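Local atomic coordinates of extracellular solute-binding protein (Bordetella parapertussis, PDB entry 3PU5), a protein that probably binds a small solute, perhaps a polyamine, outside the cytoplasmic membrane and delivers it to an ABC-type uptake transporter. Residues Gly14-Glu19 and Glu273-Gly278; Arg216-Glu221 and Glu288-Arg293. One frame throughout, in Å; residues are numbered along the deposited sequence.

Interaction 1 uses the end of helix 265-275 and interaction 2 the loop that follows it; each meets a segment distant in the chain, and the segments of the two alternate along it. Interaction 1 brings the helix end to the start of helix 15-33 in a surface contact that has no hydrogen bond across it and rests on a selenomethionine and two aromatic rings. Interaction 2, partly buried, sets the loop 288-293 against helix 214-223 and combines a salt bridge with an arginine chain laid over the face of a phenylalanine ring. The centres of interactions 1 and 2 lie about 14 Å apart. Tyr-276, just past the helix in interaction 1, joins them: its ring packs on Phe-218 and Leu-290, both of which touch in interaction 2.

Interaction 1 (Gly14-Glu19 and Glu273-Gly278); sequences GGSFLE and EAMYYG
Met-275, present as selenomethionine, reaches from the last turn of helix 265-275 to Ser-16 and Phe-17 in the first turn of helix 15-33. Its chain bends at both chi2 and chi3, which folds the methyl back over the opposing backbone: CE lies 3.9 Å from Phe-17 CA, while SE sits 3.9 Å from Ser-16 O. Methionine's flexible, unbranched chain suits this place because it can follow the uneven surface of a helix turn. With CG anti to the backbone N (chi1 -177°), Phe-17 carries its ring alongside the methyl, and its CD2 is 4.2 Å from Met-275 CE. The edge of the Phe-17 ring meets Tyr-277, whose OH comes within 3.6 Å of Phe-17 CD2, close to the plane of the phenylalanine ring. Flat rings can meet edge on in this way, and the hydroxyl lengthens the tyrosine's reach. The two aromatic side chains cross at about a right angle, with Phe-17 CE2 and Tyr-277 CE2 3.9 Å apart. Met-275 CB lies over one face of the Tyr-277 ring, toward its rim. Phe-271, one turn before Met-275, meets the Phe-17 ring edge-to-face. With no hydrogen bond between the segments, the contact depends on shape and dispersion, without fixing a polar geometry.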
loop_
_atom_site.group_PDB
_atom_site.type_symbol
_atom_site.label_atom_id
_atom_site.label_comp_id
_atom_site.label_asym_id
_atom_site.label_seq_id
_atom_site.Cartn_x
_atom_site.Cartn_y
_atom_site.Cartn_z
ATOM N N GLY A 14 -9.112 1.939 11.577
ATOM C CA GLY A 14 -10.338 1.381 12.105
ATOM C C GLY A 14 -10.645 0.057 11.446
ATOM O O GLY A 14 -9.848 -0.465 10.662
ATOM N N GLY A 15 -11.807 -0.496 11.768
ATOM C CA GLY A 15 -12.234 -1.741 11.168
ATOM C C GLY A 15 -11.241 -2.877 11.304
ATOM O O GLY A 15 -10.540 -3.001 12.303
ATOM N N SER A 16 -11.183 -3.703 10.270
ATOM C CA SER A 16 -10.431 -4.945 10.296
ATOM C C SER A 16 -8.925 -4.709 10.434
ATOM O O SER A 16 -8.219 -5.494 11.070
ATOM C CB SER A 16 -10.721 -5.733 9.018
ATOM O OG SER A 16 -10.235 -7.054 9.120
ATOM N N PHE A 17 -8.437 -3.633 9.823
ATOM C CA PHE A 17 -7.019 -3.297 9.904
ATOM C C PHE A 17 -6.649 -3.106 11.367
ATOM O O PHE A 17 -5.734 -3.753 11.870
ATOM C CB PHE A 17 -6.732 -2.023 9.108
ATOM C CG PHE A 17 -5.274 -1.624 9.080
ATOM C CD1 PHE A 17 -4.743 -0.820 10.081
ATOM C CD2 PHE A 17 -4.442 -2.029 8.038
ATOM C CE1 PHE A 17 -3.417 -0.438 10.055
ATOM C CE2 PHE A 17 -3.105 -1.640 8.000
ATOM C CZ PHE A 17 -2.593 -0.851 9.018
ATOM N N LEU A 18 -7.376 -2.219 12.047
ATOM C CA LEU A 18 -7.114 -1.919 13.452
ATOM C C LEU A 18 -7.251 -3.154 14.360
ATOM O O LEU A 18 -6.449 -3.360 15.273
ATOM C CB LEU A 18 -8.026 -0.780 13.939
ATOM C CG LEU A 18 -7.698 -0.192 15.315
ATOM C CD1 LEU A 18 -8.202 1.248 15.441
ATOM C CD2 LEU A 18 -8.250 -1.050 16.441
ATOM N N GLU A 19 -8.275 -3.961 14.108
ATOM C CA GLU A 19 -8.503 -5.170 14.892
ATOM C C GLU A 19 -7.311 -6.100 14.750
ATOM O O GLU A 19 -6.904 -6.773 15.705
ATOM C CB GLU A 19 -9.761 -5.885 14.406
ATOM C CG GLU A 19 -11.031 -5.066 14.557
ATOM C CD GLU A 19 -12.231 -5.728 13.895
ATOM O OE1 GLU A 19 -12.052 -6.781 13.230
ATOM O OE2 GLU A 19 -13.353 -5.188 14.043
ATOM N N GLU A 273 -0.254 -12.307 7.141
ATOM C CA GLU A 273 -1.019 -13.493 6.765
ATOM C C GLU A 273 -2.515 -13.294 7.020
ATOM O O GLU A 273 -3.360 -13.738 6.237
ATOM C CB GLU A 273 -0.524 -14.706 7.549
ATOM C CG GLU A 273 0.874 -15.168 7.156
ATOM C CD GLU A 273 0.868 -16.342 6.198
ATOM O OE1 GLU A 273 -0.228 -16.775 5.779
ATOM O OE2 GLU A 273 1.965 -16.835 5.864
ATOM N N ALA A 274 -2.836 -12.640 8.133
ATOM C CA ALA A 274 -4.227 -12.384 8.503
ATOM C C ALA A 274 -4.899 -11.406 7.531
ATOM O O ALA A 274 -6.077 -11.552 7.195
ATOM C CB ALA A 274 -4.291 -11.848 9.934
HETATM N N MSE A 275 -4.138 -10.413 7.075
HETATM C CA MSE A 275 -4.679 -9.357 6.219
HETATM C C MSE A 275 -4.478 -9.604 4.727
HETATM O O MSE A 275 -4.947 -8.812 3.915
HETATM C CB MSE A 275 -4.054 -8.007 6.575
HETATM C CG MSE A 275 -4.394 -7.530 7.959
HETATM SE SE MSE A 275 -6.301 -7.098 8.115
HETATM C CE MSE A 275 -6.399 -5.598 6.845
ATOM N N TYR A 276 -3.790 -10.686 4.361
ATOM C CA TYR A 276 -3.371 -10.889 2.965
ATOM C C TYR A 276 -2.538 -9.707 2.449
ATOM O O TYR A 276 -2.761 -9.198 1.342
ATOM C CB TYR A 276 -4.563 -11.147 2.032
ATOM C CG TYR A 276 -5.268 -12.472 2.264
ATOM C CD1 TYR A 276 -5.922 -12.731 3.462
ATOM C CD2 TYR A 276 -5.311 -13.442 1.277
ATOM C CE1 TYR A 276 -6.576 -13.930 3.677
ATOM C CE2 TYR A 276 -5.955 -14.645 1.479
ATOM C CZ TYR A 276 -6.586 -14.885 2.677
ATOM O OH TYR A 276 -7.239 -16.078 2.886
ATOM N N TYR A 277 -1.579 -9.283 3.269
ATOM C CA TYR A 277 -0.611 -8.256 2.904
ATOM C C TYR A 277 0.769 -8.877 2.729
ATOM O O TYR A 277 1.020 -10.005 3.176
ATOM C CB TYR A 277 -0.485 -7.206 4.008
ATOM C CG TYR A 277 -1.668 -6.281 4.200
ATOM C CD1 TYR A 277 -2.580 -6.036 3.176
ATOM C CD2 TYR A 277 -1.851 -5.623 5.405
ATOM C CE1 TYR A 277 -3.652 -5.168 3.364
ATOM C CE2 TYR A 277 -2.914 -4.762 5.601
ATOM C CZ TYR A 277 -3.804 -4.533 4.583
ATOM O OH TYR A 277 -4.851 -3.664 4.801
ATOM N N GLY A 278 1.668 -8.118 2.099
ATOM C CA GLY A 278 3.067 -8.480 2.039
ATOM C C GLY A 278 3.838 -7.876 3.200
ATOM O O GLY A 278 3.627 -6.716 3.545
#

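Interaction 2 (Arg216-Glu221 and Glu288-Arg293)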
loop_
_atom_site.group_PDB
_atom_site.type_symbol
_atom_site.label_atom_id
_atom_site.label_comp_id
_atom_site.label_asym_id
_atom_site.label_seq_id
_atom_site.Cartn_x
_atom_site.Cartn_y
_atom_site.Cartn_z
ATOM N N ARG A 216 -7.006 -8.573 -1.855
ATOM C CA ARG A 216 -8.431 -8.531 -2.139
ATOM C C ARG A 216 -8.824 -9.558 -3.191
ATOM O O ARG A 216 -9.841 -10.243 -3.053
ATOM C CB ARG A 216 -8.828 -7.126 -2.576
ATOM C CG ARG A 216 -8.818 -6.151 -1.419
ATOM C CD ARG A 216 -9.216 -4.762 -1.841
ATOM N NE ARG A 216 -10.090 -4.167 -0.840
ATOM C CZ ARG A 216 -9.742 -3.199 -0.007
ATOM N NH1 ARG A 216 -8.518 -2.688 -0.047
ATOM N NH2 ARG A 216 -10.625 -2.738 0.866
ATOM N N THR A 217 -8.009 -9.670 -4.239
ATOM C CA THR A 217 -8.312 -10.592 -5.324
ATOM C C THR A 217 -8.129 -12.042 -4.852
ATOM O O THR A 217 -8.912 -12.922 -5.237
ATOM C CB THR A 217 -7.452 -10.307 -6.577
ATOM O OG1 THR A 217 -7.556 -8.921 -6.934
ATOM C CG2 THR A 217 -7.924 -11.147 -7.749
ATOM N N PHE A 218 -7.123 -12.287 -4.004
ATOM C CA PHE A 218 -6.877 -13.639 -3.484
ATOM C C PHE A 218 -8.090 -14.120 -2.693
ATOM O O PHE A 218 -8.532 -15.255 -2.845
ATOM C CB PHE A 218 -5.626 -13.712 -2.587
ATOM C CG PHE A 218 -4.326 -13.364 -3.282
ATOM C CD1 PHE A 218 -4.184 -13.492 -4.647
ATOM C CD2 PHE A 218 -3.228 -12.942 -2.539
ATOM C CE1 PHE A 218 -2.985 -13.185 -5.268
ATOM C CE2 PHE A 218 -2.027 -12.626 -3.143
ATOM C CZ PHE A 218 -1.901 -12.750 -4.513
ATOM N N ILE A 219 -8.621 -13.243 -1.847
ATOM C CA ILE A 219 -9.805 -13.557 -1.055
ATOM C C ILE A 219 -10.975 -13.946 -1.960
ATOM O O ILE A 219 -11.638 -14.961 -1.728
ATOM C CB ILE A 219 -10.180 -12.381 -0.138
ATOM C CG1 ILE A 219 -9.048 -12.137 0.870
ATOM C CG2 ILE A 219 -11.513 -12.649 0.579
ATOM C CD1 ILE A 219 -9.189 -10.860 1.679
ATOM N N ALA A 220 -11.210 -13.148 -3.000
ATOM C CA ALA A 220 -12.265 -13.436 -3.968
ATOM C C ALA A 220 -11.986 -14.733 -4.726
ATOM O O ALA A 220 -12.890 -15.542 -4.936
ATOM C CB ALA A 220 -12.435 -12.269 -4.950
ATOM N N GLU A 221 -10.736 -14.932 -5.126
ATOM C CA GLU A 221 -10.343 -16.157 -5.805
ATOM C C GLU A 221 -10.667 -17.385 -4.948
ATOM O O GLU A 221 -11.120 -18.407 -5.461
ATOM C CB GLU A 221 -8.845 -16.134 -6.124
ATOM C CG GLU A 221 -8.306 -17.435 -6.708
ATOM C CD GLU A 221 -6.783 -17.435 -6.851
ATOM O OE1 GLU A 221 -6.123 -16.518 -6.312
ATOM O OE2 GLU A 221 -6.247 -18.357 -7.505
ATOM N N GLU A 288 1.062 -21.768 3.009
ATOM C CA GLU A 288 0.632 -22.245 1.702
ATOM C C GLU A 288 -0.419 -21.332 1.086
ATOM O O GLU A 288 -0.557 -21.274 -0.127
ATOM C CB GLU A 288 0.063 -23.663 1.824
ATOM C CG GLU A 288 1.106 -24.726 2.109
ATOM C CD GLU A 288 1.940 -25.068 0.886
ATOM O OE1 GLU A 288 1.399 -25.035 -0.243
ATOM O OE2 GLU A 288 3.140 -25.379 1.055
ATOM N N LYS A 289 -1.163 -20.622 1.929
ATOM C CA LYS A 289 -2.220 -19.742 1.449
ATOM C C LYS A 289 -1.686 -18.590 0.595
ATOM O O LYS A 289 -2.386 -18.092 -0.288
ATOM C CB LYS A 289 -3.042 -19.200 2.623
ATOM C CG LYS A 289 -4.435 -18.776 2.239
ATOM C CD LYS A 289 -5.378 -18.807 3.438
ATOM C CE LYS A 289 -5.018 -17.731 4.457
ATOM N NZ LYS A 289 -6.030 -17.620 5.557
ATOM N N LEU A 290 -0.441 -18.185 0.837
ATOM C CA LEU A 290 0.093 -16.982 0.198
ATOM C C LEU A 290 1.428 -17.181 -0.514
ATOM O O LEU A 290 1.775 -16.432 -1.428
ATOM C CB LEU A 290 0.231 -15.877 1.246
ATOM C CG LEU A 290 -1.117 -15.360 1.740
ATOM C CD1 LEU A 290 -0.977 -14.560 3.036
ATOM C CD2 LEU A 290 -1.763 -14.529 0.651
ATOM N N LYS A 291 2.171 -18.186 -0.060
ATOM C CA LYS A 291 3.522 -18.482 -0.527
ATOM C C LYS A 291 3.651 -18.452 -2.050
ATOM O O LYS A 291 4.646 -17.960 -2.596
ATOM C CB LYS A 291 3.906 -19.867 -0.001
ATOM C CG LYS A 291 5.270 -20.378 -0.363
ATOM C CD LYS A 291 5.383 -21.826 0.129
ATOM C CE LYS A 291 6.834 -22.267 0.231
ATOM N NZ LYS A 291 7.547 -22.070 -1.061
ATOM N N HIS A 292 2.641 -18.975 -2.733
ATOM C CA HIS A 292 2.724 -19.149 -4.174
ATOM C C HIS A 292 2.188 -17.972 -4.996
ATOM O O HIS A 292 2.377 -17.932 -6.215
ATOM C CB HIS A 292 2.032 -20.458 -4.587
ATOM C CG HIS A 292 2.524 -21.659 -3.834
ATOM N ND1 HIS A 292 3.818 -22.128 -3.943
ATOM C CD2 HIS A 292 1.903 -22.472 -2.947
ATOM C CE1 HIS A 292 3.970 -23.181 -3.160
ATOM N NE2 HIS A 292 2.825 -23.413 -2.544
ATOM N N ARG A 293 1.533 -17.014 -4.352
ATOM C CA ARG A 293 0.877 -15.949 -5.116
ATOM C C ARG A 293 1.213 -14.512 -4.704
ATOM O O ARG A 293 1.183 -13.602 -5.537
ATOM C CB ARG A 293 -0.643 -16.174 -5.179
ATOM C CG ARG A 293 -1.292 -16.481 -3.849
ATOM C CD ARG A 293 -2.726 -16.943 -4.036
ATOM N NE ARG A 293 -3.360 -17.214 -2.750
ATOM C CZ ARG A 293 -4.671 -17.318 -2.553
ATOM N NH1 ARG A 293 -5.514 -17.166 -3.564
ATOM N NH2 ARG A 293 -5.139 -17.568 -1.336
#
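Arg-293 lies along Phe-218 and ends beside Glu-221, so one side chain supplies both the apolar and the ionic part of this contact. In the apolar part, its CG sits between the backbone N and the carbonyl carbon (chi1 48°) and the chain then runs extended to NE, which lays it along the ring. Arg-293 CG stands over the Phe-218 ring, 3.9 Å from the centroid, a CH-pi contact. The ring and guanidinium planes are only 23° apart, and the guanidinium continues over Phe-218 CB, which is 3.6 Å from Arg-293 NH1. Leu-290 CD2 packs obliquely on the same ring, 3.9 Å from Phe-218 CD2. A flat, buried phenylalanine suits this place, giving the arginine's methylenes a broad surface.

The ionic part is a salt bridge in which Arg-293 NH1 donates to Glu-221 OE1 at 2.9 Å. The oxygen lies in the guanidinium plane but is approached from above the carboxylate plane, and the N-H...O angle of 132° is far from straight. Asp-222 takes a second salt bridge from Arg-293 NH2.

Hydrogen bonds within the loop orient the arginine: Arg-293 NE (2.8 Å) and Arg-293 NH2 (3.0 Å) both donate to Lys-289 O.

The arginine thus holds a backbone carbonyl of its own loop side-on with two nitrogens and bridges to helix 214-223, in a protein of the periplasmic binding protein clan.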